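Local coordinates for protein mandelate racemase/muconate lactonizing enzyme (Roseovarius nubinhibens, PDB 2QDD) that is a magnesium-binding member of the enolase superfamily, of unknown exact reaction, that probably catalyses chemistry related to that of mandelate racemase or muconate lactonizing enzyme, at residues Ala178-Ile183 against Val193-Asn198; Ala302-Leu307 against Gln336-Arg341; Ala306-Ala311 against Pro351-Ile356. One frame throughout, in Å; residues are numbered along the deposited sequence. Where two conformers were deposited one is given.

Contact 1: residues Ala178-Ile183 against Val193-Asn198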
ATOM      1  N   ALA A 178     -17.258  21.381  24.818  1.00 47.64           N
ATOM      2  CA  ALA A 178     -17.436  21.873  26.193  1.00 46.32           C
ATOM      3  C   ALA A 178     -17.706  20.767  27.216  1.00 44.46           C
ATOM      4  O   ALA A 178     -17.293  20.881  28.369  1.00 46.26           O
ATOM      5  CB  ALA A 178     -18.534  22.926  26.246  1.00 45.62           C
ATOM      6  N   ARG A 179     -18.398  19.710  26.788  1.00 42.23           N
ATOM      7  CA  ARG A 179     -18.584  18.504  27.596  1.00 43.24           C
ATOM      8  C   ARG A 179     -17.269  17.776  27.861  1.00 44.12           C
ATOM      9  O   ARG A 179     -16.939  17.480  29.010  1.00 45.18           O
ATOM     10  CB  ARG A 179     -19.556  17.541  26.916  1.00 46.47           C
ATOM     11  CG  ARG A 179     -21.014  17.811  27.207  1.00 46.72           C
ATOM     12  CD  ARG A 179     -21.892  17.011  26.269  1.00 45.71           C
ATOM     13  NE  ARG A 179     -23.190  17.647  26.073  1.00 59.34           N
ATOM     14  CZ  ARG A 179     -24.011  17.395  25.058  1.00 65.95           C
ATOM     15  NH1 ARG A 179     -23.683  16.506  24.126  1.00 72.00           N
ATOM     16  NH2 ARG A 179     -25.169  18.032  24.976  1.00 70.94           N
ATOM     17  N   ILE A 180     -16.532  17.491  26.790  1.00 42.03           N
ATOM     18  CA  ILE A 180     -15.280  16.750  26.877  1.00 37.88           C
ATOM     19  C   ILE A 180     -14.269  17.479  27.767  1.00 40.39           C
ATOM     20  O   ILE A 180     -13.682  16.870  28.661  1.00 40.76           O
ATOM     21  CB  ILE A 180     -14.695  16.439  25.466  1.00 37.10           C
ATOM     22  CG1 ILE A 180     -15.496  15.323  24.783  1.00 33.16           C
ATOM     23  CG2 ILE A 180     -13.245  16.011  25.554  1.00 34.87           C
ATOM     24  CD1 ILE A 180     -15.361  15.310  23.275  1.00 31.62           C
ATOM     25  N   GLU A 181     -14.107  18.783  27.547  1.00 44.85           N
ATOM     26  CA  GLU A 181     -13.086  19.557  28.256  1.00 50.46           C
ATOM     27  C   GLU A 181     -13.385  19.781  29.740  1.00 51.44           C
ATOM     28  O   GLU A 181     -12.460  19.893  30.542  1.00 54.38           O
ATOM     29  CB  GLU A 181     -12.793  20.889  27.554  1.00 50.58           C
ATOM     30  CG  GLU A 181     -12.170  20.757  26.166  1.00 54.99           C
ATOM     31  CD  GLU A 181     -10.656  20.540  26.168  1.00 61.93           C
ATOM     32  OE1 GLU A 181      -9.947  21.339  25.517  1.00 61.98           O
ATOM     33  OE2 GLU A 181     -10.171  19.569  26.793  1.00 57.43           O
ATOM     34  N   ALA A 182     -14.667  19.832  30.098  1.00 50.61           N
ATOM     35  CA  ALA A 182     -15.068  19.937  31.502  1.00 52.86           C
ATOM     36  C   ALA A 182     -14.874  18.618  32.249  1.00 51.13           C
ATOM     37  O   ALA A 182     -14.297  18.598  33.338  1.00 54.47           O
ATOM     38  CB  ALA A 182     -16.513  20.418  31.623  1.00 50.27           C
ATOM     39  N   ILE A 183     -15.354  17.530  31.648  1.00 48.28           N
ATOM     40  CA  ILE A 183     -15.339  16.195  32.259  1.00 45.68           C
ATOM     41  C   ILE A 183     -13.912  15.665  32.455  1.00 47.70           C
ATOM     42  O   ILE A 183     -13.592  15.079  33.498  1.00 49.85           O
ATOM     43  CB  ILE A 183     -16.205  15.196  31.434  1.00 41.51           C
ATOM     44  CG1 ILE A 183     -17.696  15.474  31.648  1.00 38.69           C
ATOM     45  CG2 ILE A 183     -15.898  13.757  31.796  1.00 44.28           C
ATOM     46  CD1 ILE A 183     -18.597  14.744  30.674  1.00 36.56           C
ATOM     47  N   VAL A 193     -12.236   8.255  32.509  1.00 39.99           N
ATOM     48  CA  VAL A 193     -13.365   8.371  31.581  1.00 37.88           C
ATOM     49  C   VAL A 193     -13.153   7.704  30.224  1.00 37.41           C
ATOM     50  O   VAL A 193     -12.058   7.736  29.658  1.00 36.85           O
ATOM     51  CB  VAL A 193     -13.852   9.829  31.369  1.00 39.00           C
ATOM     52  CG1 VAL A 193     -14.681  10.288  32.548  1.00 50.68           C
ATOM     53  CG2 VAL A 193     -12.697  10.778  31.098  1.00 37.68           C
ATOM     54  N   THR A 194     -14.225   7.096  29.725  1.00 33.24           N
ATOM     55  CA  THR A 194     -14.409   6.819  28.310  1.00 38.89           C
ATOM     56  C   THR A 194     -15.537   7.722  27.806  1.00 39.14           C
ATOM     57  O   THR A 194     -16.606   7.773  28.411  1.00 38.32           O
ATOM     58  CB  THR A 194     -14.780   5.320  28.093  1.00 41.45           C
ATOM     59  OG1 THR A 194     -13.713   4.491  28.570  1.00 49.55           O
ATOM     60  CG2 THR A 194     -15.035   5.000  26.616  1.00 44.48           C
ATOM     61  N   PHE A 195     -15.292   8.440  26.712  1.00 37.47           N
ATOM     62  CA  PHE A 195     -16.353   9.174  26.027  1.00 31.31           C
ATOM     63  C   PHE A 195     -17.009   8.313  24.968  1.00 31.12           C
ATOM     64  O   PHE A 195     -16.401   8.007  23.940  1.00 31.30           O
ATOM     65  CB  PHE A 195     -15.834  10.481  25.428  1.00 29.51           C
ATOM     66  CG  PHE A 195     -15.357  11.462  26.457  1.00 32.64           C
ATOM     67  CD1 PHE A 195     -14.005  11.596  26.724  1.00 26.21           C
ATOM     68  CD2 PHE A 195     -16.264  12.236  27.171  1.00 25.75           C
ATOM     69  CE1 PHE A 195     -13.553  12.494  27.683  1.00 37.65           C
ATOM     70  CE2 PHE A 195     -15.827  13.138  28.131  1.00 36.42           C
ATOM     71  CZ  PHE A 195     -14.467  13.268  28.391  1.00 33.07           C
ATOM     72  N   ASP A 196     -18.253   7.921  25.244  1.00 31.56           N
ATOM     73  CA  ASP A 196     -19.017   7.017  24.389  1.00 36.08           C
ATOM     74  C   ASP A 196     -19.981   7.809  23.504  1.00 35.02           C
ATOM     75  O   ASP A 196     -20.916   8.457  23.984  1.00 37.08           O
ATOM     76  CB  ASP A 196     -19.763   5.979  25.237  1.00 36.31           C
ATOM     77  CG  ASP A 196     -20.555   4.976  24.400  1.00 50.20           C
ATOM     78  OD1 ASP A 196     -20.292   4.819  23.183  1.00 50.06           O
ATOM     79  OD2 ASP A 196     -21.452   4.324  24.978  1.00 62.78           O
ATOM     80  N   VAL A 197     -19.728   7.734  22.205  1.00 32.49           N
ATOM     81  CA  VAL A 197     -20.355   8.594  21.211  1.00 33.00           C
ATOM     82  C   VAL A 197     -21.560   7.843  20.659  1.00 36.94           C
ATOM     83  O   VAL A 197     -22.525   8.457  20.187  1.00 39.58           O
ATOM     84  CB  VAL A 197     -19.343   8.918  20.077  1.00 32.68           C
ATOM     85  CG1 VAL A 197     -19.956   9.780  19.000  1.00 26.08           C
ATOM     86  CG2 VAL A 197     -18.099   9.590  20.646  1.00 34.00           C
ATOM     87  N   ASN A 198     -21.486   6.513  20.781  1.00 40.57           N
ATOM     88  CA  ASN A 198     -22.421   5.566  20.176  0.50 40.47           C
ATOM     89  C   ASN A 198     -22.889   5.906  18.778  1.00 41.16           C
ATOM     90  O   ASN A 198     -24.085   6.067  18.500  1.00 42.06           O
ATOM     91  CB  ASN A 198     -23.577   5.204  21.104  0.50 41.05           C
ATOM     92  CG  ASN A 198     -23.759   3.703  21.232  0.50 40.56           C
ATOM     93  OD1 ASN A 198     -23.728   3.157  22.339  0.50 38.31           O
ATOM     94  ND2 ASN A 198     -23.942   3.021  20.095  0.50 19.14           N
TER

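Contact 2: residues Ala302-Leu307 against Gln336-Arg341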
ATOM      1  N   ALA A 302     -26.749 -13.269  31.885  1.00 26.85           N
ATOM      2  CA  ALA A 302     -25.833 -12.776  30.844  1.00 30.87           C
ATOM      3  C   ALA A 302     -24.609 -12.026  31.391  1.00 27.31           C
ATOM      4  O   ALA A 302     -23.495 -12.223  30.904  1.00 27.41           O
ATOM      5  CB  ALA A 302     -26.587 -11.901  29.838  1.00 28.02           C
ATOM      6  N   ASP A 303     -24.824 -11.180  32.402  1.00 32.26           N
ATOM      7  CA  ASP A 303     -23.754 -10.414  33.051  1.00 30.93           C
ATOM      8  C   ASP A 303     -22.666 -11.284  33.671  1.00 32.80           C
ATOM      9  O   ASP A 303     -21.492 -10.926  33.622  1.00 34.48           O
ATOM     10  CB  ASP A 303     -24.329  -9.491  34.119  1.00 34.78           C
ATOM     11  CG  ASP A 303     -25.082  -8.322  33.532  1.00 43.53           C
ATOM     12  OD1 ASP A 303     -24.756  -7.903  32.398  1.00 46.99           O
ATOM     13  OD2 ASP A 303     -26.004  -7.814  34.208  1.00 44.57           O
ATOM     14  N   THR A 304     -23.069 -12.424  34.236  1.00 33.46           N
ATOM     15  CA  THR A 304     -22.156 -13.385  34.865  1.00 30.82           C
ATOM     16  C   THR A 304     -21.329 -14.131  33.836  1.00 30.04           C
ATOM     17  O   THR A 304     -20.129 -14.333  34.036  1.00 37.13           O
ATOM     18  CB  THR A 304     -22.931 -14.391  35.746  1.00 30.30           C
ATOM     19  OG1 THR A 304     -23.665 -13.665  36.737  1.00 33.44           O
ATOM     20  CG2 THR A 304     -22.005 -15.369  36.441  1.00 22.75           C
ATOM     21  N   ALA A 305     -21.976 -14.531  32.742  1.00 33.78           N
ATOM     22  CA  ALA A 305     -21.312 -15.190  31.612  1.00 30.24           C
ATOM     23  C   ALA A 305     -20.127 -14.400  31.060  1.00 27.03           C
ATOM     24  O   ALA A 305     -19.037 -14.942  30.874  1.00 31.33           O
ATOM     25  CB  ALA A 305     -22.318 -15.472  30.516  1.00 30.71           C
ATOM     26  N   ALA A 306     -20.350 -13.113  30.825  1.00 28.38           N
ATOM     27  CA  ALA A 306     -19.325 -12.232  30.281  1.00 31.03           C
ATOM     28  C   ALA A 306     -18.257 -11.862  31.308  1.00 31.59           C
ATOM     29  O   ALA A 306     -17.104 -11.623  30.948  1.00 36.38           O
ATOM     30  CB  ALA A 306     -19.966 -10.993  29.709  1.00 25.20           C
ATOM     31  N   LEU A 307     -18.643 -11.823  32.583  1.00 33.07           N
ATOM     32  CA  LEU A 307     -17.708 -11.533  33.674  1.00 30.04           C
ATOM     33  C   LEU A 307     -16.734 -12.670  33.959  1.00 26.46           C
ATOM     34  O   LEU A 307     -15.629 -12.432  34.437  1.00 30.09           O
ATOM     35  CB  LEU A 307     -18.444 -11.128  34.953  1.00 31.64           C
ATOM     36  CG  LEU A 307     -17.669 -10.114  35.800  1.00 41.61           C
ATOM     37  CD1 LEU A 307     -18.209  -8.711  35.613  1.00 47.09           C
ATOM     38  CD2 LEU A 307     -17.684 -10.503  37.255  1.00 44.95           C
ATOM     39  N   GLN A 336     -28.255 -13.912  43.083  1.00 56.12           N
ATOM     40  CA  GLN A 336     -27.566 -14.878  42.231  1.00 51.28           C
ATOM     41  C   GLN A 336     -26.712 -14.178  41.188  1.00 49.20           C
ATOM     42  O   GLN A 336     -27.050 -13.085  40.733  1.00 45.50           O
ATOM     43  CB  GLN A 336     -28.570 -15.795  41.538  1.00 52.82           C
ATOM     44  CG  GLN A 336     -28.962 -17.008  42.349  1.00 51.36           C
ATOM     45  CD  GLN A 336     -29.381 -18.167  41.473  1.00 52.47           C
ATOM     46  OE1 GLN A 336     -28.564 -19.021  41.130  1.00 47.74           O
ATOM     47  NE2 GLN A 336     -30.657 -18.199  41.097  1.00 40.13           N
ATOM     48  N   GLY A 337     -25.606 -14.819  40.820  1.00 49.39           N
ATOM     49  CA  GLY A 337     -24.707 -14.299  39.797  1.00 48.58           C
ATOM     50  C   GLY A 337     -23.829 -13.169  40.292  1.00 49.30           C
ATOM     51  O   GLY A 337     -23.810 -12.859  41.481  1.00 56.48           O
ATOM     52  N   ALA A 338     -23.102 -12.547  39.371  1.00 50.25           N
ATOM     53  CA  ALA A 338     -22.084 -11.565  39.725  1.00 49.03           C
ATOM     54  C   ALA A 338     -22.710 -10.196  39.954  1.00 49.71           C
ATOM     55  O   ALA A 338     -23.364  -9.653  39.066  1.00 51.89           O
ATOM     56  CB  ALA A 338     -21.026 -11.497  38.641  1.00 53.86           C
ATOM     57  N   ARG A 339     -22.517  -9.650  41.154  1.00 48.94           N
ATOM     58  CA  ARG A 339     -23.139  -8.381  41.537  1.00 46.42           C
ATOM     59  C   ARG A 339     -22.097  -7.337  41.930  1.00 45.48           C
ATOM     60  O   ARG A 339     -20.964  -7.675  42.287  1.00 42.74           O
ATOM     61  CB  ARG A 339     -24.152  -8.560  42.682  1.00 51.17           C
ATOM     62  CG  ARG A 339     -24.860  -9.918  42.775  1.00 54.33           C
ATOM     63  CD  ARG A 339     -25.885 -10.149  41.666  1.00 47.48           C
ATOM     64  NE  ARG A 339     -26.976  -9.181  41.679  1.00 43.59           N
ATOM     65  CZ  ARG A 339     -28.227  -9.447  41.313  1.00 41.81           C
ATOM     66  NH1 ARG A 339     -28.578 -10.660  40.908  1.00 42.71           N
ATOM     67  NH2 ARG A 339     -29.137  -8.488  41.354  1.00 49.34           N
ATOM     68  N   ASN A 340     -22.491  -6.068  41.863  1.00 43.99           N
ATOM     69  CA  ASN A 340     -21.586  -4.966  42.150  1.00 45.65           C
ATOM     70  C   ASN A 340     -21.556  -4.639  43.638  1.00 50.42           C
ATOM     71  O   ASN A 340     -22.569  -4.239  44.221  1.00 51.78           O
ATOM     72  CB  ASN A 340     -21.967  -3.728  41.330  1.00 45.77           C
ATOM     73  CG  ASN A 340     -20.979  -2.577  41.496  1.00 47.21           C
ATOM     74  OD1 ASN A 340     -19.824  -2.776  41.869  1.00 51.18           O
ATOM     75  ND2 ASN A 340     -21.435  -1.366  41.206  1.00 50.54           N
ATOM     76  N   ARG A 341     -20.383  -4.811  44.240  1.00 51.85           N
ATOM     77  CA  ARG A 341     -20.112  -4.297  45.578  1.00 49.09           C
ATOM     78  C   ARG A 341     -18.911  -3.358  45.589  1.00 49.32           C
ATOM     79  O   ARG A 341     -17.771  -3.780  45.352  1.00 46.44           O
ATOM     80  CB  ARG A 341     -19.947  -5.434  46.597  1.00 49.29           C
ATOM     81  CG  ARG A 341     -19.285  -6.710  46.068  1.00 51.18           C
ATOM     82  CD  ARG A 341     -19.211  -7.785  47.153  1.00 54.10           C
ATOM     83  NE  ARG A 341     -20.228  -8.824  46.976  1.00 61.07           N
ATOM     84  CZ  ARG A 341     -21.437  -8.812  47.535  1.00 64.77           C
ATOM     85  NH1 ARG A 341     -21.812  -7.808  48.322  1.00 67.50           N
ATOM     86  NH2 ARG A 341     -22.278  -9.811  47.304  1.00 63.37           N
TER

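Contact 3: residues Ala306-Ala311 against Pro351-Ile356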
ATOM      1  N   ALA A 306     -20.350 -13.113  30.825  1.00 28.38           N
ATOM      2  CA  ALA A 306     -19.325 -12.232  30.281  1.00 31.03           C
ATOM      3  C   ALA A 306     -18.257 -11.862  31.308  1.00 31.59           C
ATOM      4  O   ALA A 306     -17.104 -11.623  30.948  1.00 36.38           O
ATOM      5  CB  ALA A 306     -19.966 -10.993  29.709  1.00 25.20           C
ATOM      6  N   LEU A 307     -18.643 -11.823  32.583  1.00 33.07           N
ATOM      7  CA  LEU A 307     -17.708 -11.533  33.674  1.00 30.04           C
ATOM      8  C   LEU A 307     -16.734 -12.670  33.959  1.00 26.46           C
ATOM      9  O   LEU A 307     -15.629 -12.432  34.437  1.00 30.09           O
ATOM     10  CB  LEU A 307     -18.444 -11.128  34.953  1.00 31.64           C
ATOM     11  CG  LEU A 307     -17.669 -10.114  35.800  1.00 41.61           C
ATOM     12  CD1 LEU A 307     -18.209  -8.711  35.613  1.00 47.09           C
ATOM     13  CD2 LEU A 307     -17.684 -10.503  37.255  1.00 44.95           C
ATOM     14  N   HIS A 308     -17.143 -13.898  33.654  1.00 24.46           N
ATOM     15  CA  HIS A 308     -16.234 -15.043  33.611  1.00 28.40           C
ATOM     16  C   HIS A 308     -15.115 -14.862  32.577  1.00 30.72           C
ATOM     17  O   HIS A 308     -13.963 -15.227  32.836  1.00 28.60           O
ATOM     18  CB  HIS A 308     -17.008 -16.334  33.307  1.00 26.94           C
ATOM     19  CG  HIS A 308     -17.657 -16.957  34.506  1.00 33.53           C
ATOM     20  ND1 HIS A 308     -16.939 -17.562  35.514  1.00 35.78           N
ATOM     21  CD2 HIS A 308     -18.962 -17.098  34.840  1.00 31.44           C
ATOM     22  CE1 HIS A 308     -17.772 -18.034  36.424  1.00 36.72           C
ATOM     23  NE2 HIS A 308     -19.005 -17.765  36.039  1.00 29.37           N
ATOM     24  N   LEU A 309     -15.466 -14.313  31.409  1.00 31.03           N
ATOM     25  CA  LEU A 309     -14.483 -13.977  30.375  1.00 24.70           C
ATOM     26  C   LEU A 309     -13.612 -12.792  30.785  1.00 21.65           C
ATOM     27  O   LEU A 309     -12.397 -12.831  30.614  1.00 23.14           O
ATOM     28  CB  LEU A 309     -15.166 -13.712  29.025  1.00 23.24           C
ATOM     29  CG  LEU A 309     -14.263 -13.724  27.782  1.00 27.55           C
ATOM     30  CD1 LEU A 309     -13.669 -15.094  27.514  1.00 18.14           C
ATOM     31  CD2 LEU A 309     -15.020 -13.241  26.564  1.00 29.29           C
ATOM     32  N   ALA A 310     -14.245 -11.752  31.325  1.00 21.47           N
ATOM     33  CA  ALA A 310     -13.540 -10.592  31.881  1.00 26.11           C
ATOM     34  C   ALA A 310     -12.479 -10.945  32.940  1.00 31.41           C
ATOM     35  O   ALA A 310     -11.359 -10.433  32.888  1.00 37.17           O
ATOM     36  CB  ALA A 310     -14.539  -9.580  32.434  1.00 18.67           C
ATOM     37  N   ALA A 311     -12.827 -11.831  33.872  1.00 32.57           N
ATOM     38  CA  ALA A 311     -11.938 -12.202  34.982  1.00 30.24           C
ATOM     39  C   ALA A 311     -10.757 -13.052  34.539  1.00 31.83           C
ATOM     40  O   ALA A 311      -9.667 -12.943  35.096  1.00 35.62           O
ATOM     41  CB  ALA A 311     -12.717 -12.918  36.069  1.00 32.67           C
ATOM     42  N   PRO A 351     -18.999 -24.828  39.886  1.00 37.88           N
ATOM     43  CA  PRO A 351     -18.930 -25.440  38.551  1.00 33.00           C
ATOM     44  C   PRO A 351     -19.919 -24.870  37.530  1.00 33.77           C
ATOM     45  O   PRO A 351     -21.065 -24.563  37.864  1.00 33.35           O
ATOM     46  CB  PRO A 351     -19.246 -26.907  38.827  1.00 35.20           C
ATOM     47  CG  PRO A 351     -18.758 -27.127  40.207  1.00 34.11           C
ATOM     48  CD  PRO A 351     -19.068 -25.856  40.943  1.00 36.50           C
ATOM     49  N   GLY A 352     -19.453 -24.721  36.294  1.00 34.96           N
ATOM     50  CA  GLY A 352     -20.234 -24.075  35.248  1.00 31.19           C
ATOM     51  C   GLY A 352     -20.372 -22.584  35.444  1.00 27.19           C
ATOM     52  O   GLY A 352     -19.418 -21.892  35.818  1.00 26.23           O
ATOM     53  N   LEU A 353     -21.578 -22.100  35.186  1.00 26.69           N
ATOM     54  CA  LEU A 353     -21.878 -20.677  35.167  1.00 32.75           C
ATOM     55  C   LEU A 353     -22.095 -20.148  36.579  1.00 35.46           C
ATOM     56  O   LEU A 353     -21.782 -18.989  36.869  1.00 36.00           O
ATOM     57  CB  LEU A 353     -23.128 -20.451  34.320  1.00 31.93           C
ATOM     58  CG  LEU A 353     -23.633 -19.083  33.877  1.00 38.78           C
ATOM     59  CD1 LEU A 353     -22.568 -18.291  33.180  1.00 41.27           C
ATOM     60  CD2 LEU A 353     -24.763 -19.345  32.921  1.00 51.29           C
ATOM     61  N   GLY A 354     -22.629 -21.015  37.445  1.00 37.66           N
ATOM     62  CA  GLY A 354     -22.864 -20.695  38.851  1.00 35.14           C
ATOM     63  C   GLY A 354     -24.047 -19.772  39.073  1.00 40.20           C
ATOM     64  O   GLY A 354     -24.082 -19.017  40.049  1.00 38.13           O
ATOM     65  N   VAL A 355     -25.008 -19.810  38.151  1.00 39.34           N
ATOM     66  CA  VAL A 355     -26.320 -19.207  38.383  1.00 45.57           C
ATOM     67  C   VAL A 355     -27.443 -20.098  37.852  1.00 47.93           C
ATOM     68  O   VAL A 355     -27.451 -20.465  36.680  1.00 48.94           O
ATOM     69  CB  VAL A 355     -26.414 -17.697  37.928  1.00 43.66           C
ATOM     70  CG1 VAL A 355     -25.390 -17.347  36.860  1.00 46.49           C
ATOM     71  CG2 VAL A 355     -27.827 -17.301  37.508  1.00 43.86           C
ATOM     72  N   ILE A 356     -28.362 -20.469  38.749  1.00 51.79           N
ATOM     73  CA  ILE A 356     -29.476 -21.374  38.438  1.00 52.24           C
ATOM     74  C   ILE A 356     -30.801 -20.629  38.620  1.00 52.71           C
ATOM     75  O   ILE A 356     -31.206 -20.350  39.752  1.00 53.22           O
ATOM     76  CB  ILE A 356     -29.461 -22.646  39.335  1.00 51.19           C
ATOM     77  CG1 ILE A 356     -28.117 -23.378  39.228  1.00 55.95           C
ATOM     78  CG2 ILE A 356     -30.602 -23.589  38.959  1.00 53.88           C
ATOM     79  CD1 ILE A 356     -27.645 -24.007  40.532  1.00 55.21           C
TER

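Contact 1: residues Ala178-Ile183 against Val193-Asn198
The phenyl ring of Phe195 carries Ile180 on one face: Ile180 CG1 stands 4.0 Å from the Phe195 ring centroid, only 12° off the ring normal, a CH-pi contact placed over the centre. Ile183 reaches the same ring obliquely at its outer end, with CG2 3.7 Å from Phe195 CE2. The pair belongs to a beta-alpha-beta unit of the enolase-superfamily barrel, in which helix 173-185 packs on the outside of strand 192-196; the segments 178-183 and 193-196 run nearly antiparallel, at 171°, with axes 10.6 Å apart at closest approach. The side chains that meet are all apolar. In Ile180, CG1 stands beside the backbone N (chi1 -74°), which lays this branch over the ring while CG2 approaches CE1 and CZ. The backbone takes part too, since Ile180 O comes within 3.7 Å of Phe195 CZ. Ile183 and Phe195 lie alongside one another, pointing opposite ways. Met149 and Ile153 of helix 146-159 also touch Ile183, and Ala166 of the adjoining strand 163-167 touches both Ile183 and Phe195. The next strand residue, Asp196, is a magnesium ligand, although no metal is bound to this chain in the model; its OD2 forms a salt bridge with Lys167, and its OD1 accepts from Asn198 N in an Asx turn. Nearer the start of the strand, two residues before Phe195, Val193 CG1 meets Ile183 CG2 at 3.8 Å.

Contact 2: residues Ala302-Leu307 against Gln336-Arg341
Thr304 meets the loop 336-341 through its hydroxyl: Ala338 N donates to Thr304 OG1 at 2.9 Å, and the bond is nearly straight, with an N-H...O angle of 164°. Alongside it, Gly337 CA lies 3.3 Å from Thr304 OG1. One turn further along the helix, Leu307 CD2 rests on Ala338 CB at 3.8 Å, so that the small methyl of Ala338 sits against both Thr304 and Leu307. This is helix-to-loop packing in the barrel domain, joining helix 300-311 to the long connection that leads to strand 344-345, away from the magnesium site. The rotation of Thr304 suits both its partners: OG1 lies anti to the carbonyl carbon and beside the backbone N (chi1 -58°), where it faces the loop and also hydrogen-bonds to Ala300 O, one turn back in the same helix. Gly337 allows the close approach. Its phi is positive, and a CB on this residue would point at the helix and collide with Thr304 OG1. Behind this first shell the loop is braced by Arg339, whose NH1 donates to Gln336 O at 2.9 Å, with the oxygen in the guanidinium plane, tying the side chain of Arg339 back to the backbone three residues earlier; NH2 of the same group forms a salt bridge with Asp331. On the helix side, Asp303 is held by Gly324 N and His325, both in the preceding part of the connection. The two bonds at Thr304 OG1 imply a division of labour: the hydroxyl accepts from Ala338 N and, with Ala300 O as its other partner, donates back into its own helix, leaving a buried polar group satisfied on both counts.

Contact 3: residues Ala306-Ala311 against Pro351-Ile356
The imidazole of His308 reaches the loop 351-356 because CG lies anti to its carbonyl carbon and beside the backbone N (chi1 -83°), while chi2 swings the ring so that NE2 meets Leu353 O. On the loop side, Leu353 has CG anti to the backbone N, which brings CD1 to 4.1 Å from His308 CD2; the two side chains cross at a slant. The main link is polar: His308 NE2 donates to Leu353 O at 3.1 Å, with an N-H...O angle of 156°. The oxygen lies at the ring edge, near the imidazole plane, whereas the donor stands above the carbonyl plane, 38° out of it. With ND1 hydrogen-bonded as well, the ring is held at both nitrogens and its rotation is probably well fixed. Cutting the ring back to an alanine here is likely to leave Leu353 O without this donor and open a gap beside Leu353 CD1. Gly352 has a positive phi, which favours glycine, and its backbone hydrogen-bonds with Leu121 and Leu123. This helix-to-loop packing in the C-terminal barrel domain, away from the magnesium site, fastens the C-terminal part of helix 300-311 to a loop on the way to strand 367-370. Trp124 of helix 123-126 meets the His308 ring with the two planes nearly parallel, Leu123 touches both His308 and Leu353, and Leu353 also packs back on Leu301 and Ala305 of helix 300-311.

Contact 1 comes first along the chain and stands apart, its centre about 27 Å from that of contact 2 and about 32 Å from that of contact 3, on the other side of the chain's centre from the latter. It joins helix 173-185 to barrel strand 192-196 next to the magnesium site. Contacts 2 and 3 start from the same helix, 300-311, share Ala306 and Leu307, and have centres about 7 Å apart. Their loops also meet, through a probable hydrogen bond from Gln336 NE2 to Ile356 O. Successive segments of the C-terminal chain thus fold back on one helix, while contact 1 packs a separate part of the barrel.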